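Local coordinates for protein esterase (Staphylococcus aureus subsp. aureus USA300_TCH1516, PDB 3D7R) that probably hydrolyses ester bonds, as a putative esterase of the alpha/beta hydrolase fold, at residues V131-P136 with Q151-Q156. Numbering follows the deposited sequence.
Sequences VLPIYP and QRVYDQ. With NA (sodium ion), chain E.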
loop_
_atom_site.group_PDB
_atom_site.type_symbol
_atom_site.label_atom_id
_atom_site.label_comp_id
_atom_site.label_asym_id
_atom_site.label_seq_id
_atom_site.Cartn_x
_atom_site.Cartn_y
_atom_site.Cartn_z
ATOM N N VAL A 131 12.237 2.923 0.330
ATOM C CA VAL A 131 12.596 1.930 -0.690
ATOM C C VAL A 131 11.335 1.504 -1.447
ATOM O O VAL A 131 10.369 0.986 -0.853
ATOM C CB VAL A 131 13.315 0.703 -0.068
ATOM C CG1 VAL A 131 13.724 -0.306 -1.159
ATOM C CG2 VAL A 131 14.568 1.150 0.739
ATOM N N LEU A 132 11.366 1.739 -2.754
ATOM C CA LEU A 132 10.225 1.516 -3.647
ATOM C C LEU A 132 10.534 0.402 -4.658
ATOM O O LEU A 132 11.060 0.672 -5.731
ATOM C CB LEU A 132 9.879 2.826 -4.388
ATOM C CG LEU A 132 8.751 2.823 -5.441
ATOM C CD1 LEU A 132 7.415 2.413 -4.822
ATOM C CD2 LEU A 132 8.650 4.174 -6.176
ATOM N N PRO A 133 10.212 -0.865 -4.307
ATOM C CA PRO A 133 10.288 -1.979 -5.277
ATOM C C PRO A 133 9.148 -1.979 -6.310
ATOM O O PRO A 133 7.978 -1.827 -5.951
ATOM C CB PRO A 133 10.202 -3.212 -4.392
ATOM C CG PRO A 133 9.364 -2.758 -3.187
ATOM C CD PRO A 133 9.775 -1.306 -2.973
ATOM N N ILE A 134 9.493 -2.120 -7.591
ATOM C CA ILE A 134 8.473 -2.249 -8.631
ATOM C C ILE A 134 8.180 -3.758 -8.763
ATOM O O ILE A 134 8.740 -4.433 -9.615
ATOM C CB ILE A 134 8.926 -1.598 -9.966
ATOM C CG1 ILE A 134 9.424 -0.158 -9.745
ATOM C CG2 ILE A 134 7.805 -1.629 -11.007
ATOM C CD1 ILE A 134 8.442 0.789 -8.982
ATOM N N TYR A 135 7.339 -4.265 -7.854
ATOM C CA TYR A 135 7.093 -5.704 -7.674
ATOM C C TYR A 135 6.236 -6.229 -8.825
ATOM O O TYR A 135 5.536 -5.446 -9.479
ATOM C CB TYR A 135 6.417 -5.952 -6.309
ATOM C CG TYR A 135 5.162 -5.114 -6.102
ATOM C CD1 TYR A 135 3.938 -5.497 -6.673
ATOM C CD2 TYR A 135 5.198 -3.930 -5.352
ATOM C CE1 TYR A 135 2.803 -4.732 -6.500
ATOM C CE2 TYR A 135 4.052 -3.146 -5.179
ATOM C CZ TYR A 135 2.865 -3.553 -5.769
ATOM O OH TYR A 135 1.712 -2.810 -5.610
ATOM N N PRO A 136 6.327 -7.542 -9.128
ATOM C CA PRO A 136 5.553 -8.109 -10.245
ATOM C C PRO A 136 4.055 -7.801 -10.182
ATOM O O PRO A 136 3.425 -7.872 -9.111
ATOM C CB PRO A 136 5.782 -9.619 -10.094
ATOM C CG PRO A 136 7.178 -9.713 -9.497
ATOM C CD PRO A 136 7.200 -8.558 -8.498
ATOM N N GLN A 151 9.558 -10.224 -0.286
ATOM C CA GLN A 151 10.467 -10.966 0.599
ATOM C C GLN A 151 11.939 -10.685 0.286
ATOM O O GLN A 151 12.734 -10.426 1.194
ATOM C CB GLN A 151 10.201 -12.483 0.498
ATOM C CG GLN A 151 10.958 -13.326 1.547
ATOM C CD GLN A 151 10.457 -13.054 2.973
ATOM O OE1 GLN A 151 9.259 -13.168 3.254
ATOM N NE2 GLN A 151 11.377 -12.703 3.880
ATOM N N ARG A 152 12.303 -10.748 -0.999
ATOM C CA ARG A 152 13.688 -10.558 -1.396
ATOM C C ARG A 152 14.179 -9.153 -1.036
ATOM O O ARG A 152 15.277 -9.021 -0.502
ATOM C CB ARG A 152 13.893 -10.820 -2.895
ATOM C CG ARG A 152 13.775 -12.318 -3.273
ATOM C CD ARG A 152 13.968 -12.558 -4.788
ATOM N NE ARG A 152 12.827 -13.291 -5.371
ATOM C CZ ARG A 152 12.031 -12.829 -6.343
ATOM N NH1 ARG A 152 12.235 -11.637 -6.910
ATOM N NH2 ARG A 152 11.029 -13.587 -6.769
ATOM N N VAL A 153 13.384 -8.112 -1.314
ATOM C CA VAL A 153 13.829 -6.747 -0.970
ATOM C C VAL A 153 13.837 -6.548 0.546
ATOM O O VAL A 153 14.753 -5.939 1.086
ATOM C CB VAL A 153 13.070 -5.604 -1.726
ATOM C CG1 VAL A 153 11.606 -5.544 -1.356
ATOM C CG2 VAL A 153 13.758 -4.218 -1.499
ATOM N N TYR A 154 12.845 -7.101 1.239
ATOM C CA TYR A 154 12.836 -7.034 2.706
ATOM C C TYR A 154 14.093 -7.664 3.299
ATOM O O TYR A 154 14.735 -7.084 4.160
ATOM C CB TYR A 154 11.576 -7.668 3.293
ATOM C CG TYR A 154 11.530 -7.651 4.822
ATOM C CD1 TYR A 154 11.197 -6.489 5.515
ATOM C CD2 TYR A 154 11.797 -8.808 5.566
ATOM C CE1 TYR A 154 11.151 -6.460 6.905
ATOM C CE2 TYR A 154 11.754 -8.794 6.987
ATOM C CZ TYR A 154 11.434 -7.618 7.641
ATOM O OH TYR A 154 11.369 -7.596 9.028
ATOM N N ASP A 155 14.443 -8.845 2.822
ATOM C CA ASP A 155 15.658 -9.527 3.266
ATOM C C ASP A 155 16.910 -8.692 3.022
ATOM O O ASP A 155 17.769 -8.590 3.901
ATOM C CB ASP A 155 15.761 -10.903 2.601
ATOM C CG ASP A 155 14.701 -11.883 3.134
ATOM O OD1 ASP A 155 14.079 -11.578 4.162
ATOM O OD2 ASP A 155 14.495 -12.949 2.532
ATOM N N GLN A 156 17.002 -8.105 1.825
ATOM C CA GLN A 156 18.081 -7.159 1.481
ATOM C C GLN A 156 18.230 -6.053 2.537
ATOM O O GLN A 156 19.307 -5.868 3.076
ATOM C CB GLN A 156 17.845 -6.542 0.091
ATOM C CG GLN A 156 18.942 -5.582 -0.366
ATOM C CD GLN A 156 18.639 -4.885 -1.700
ATOM O OE1 GLN A 156 17.488 -4.481 -1.987
ATOM N NE2 GLN A 156 19.685 -4.707 -2.518
HETATM NA NA NA E . 17.624 -2.579 -3.295
HETATM O O HOH W 1 19.738 -3.289 -5.106
#
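Val-153 holds CG1 between its backbone N and carbonyl carbon (chi1 65°), which turns CG2 anti to N and presents both methyls to the strand. Val-131 sets CG1 anti to its own N (chi1 -178°). CG1 of Val-131 meets CG2 of Val-153 at 3.9 Å, and the two side chains lie alongside each other, running opposite ways. CG1 of Val-153 lies 4.0 Å from CG of Pro-133 and almost as near to CB, with the two side chains nearly perpendicular. One helix residue thus bridges two alternate strand residues, both on the face turned to the helix. Only apolar side-chain contacts join the segments, with no hydrogen bond; the contact is small and buried. One turn on, the extended side chain of Gln-156 binds a sodium ion through OE1 at 2.3 Å. NE2 of Gln-156 donates to a water whose O lies 2.9 Å from the ion, long for a sodium ligand. Helix 143-161 packs on the face of strand 129-133 and forms the beta-alpha-beta crossover from it to parallel strand 166-171. Strand 129-133 lies between strands 84-90 and 98-102. Val-131 also touches Val-86 and Leu-157, while Tyr-154 and Gln-151 touch Leu-185 and Phe-181 of helix 173-187.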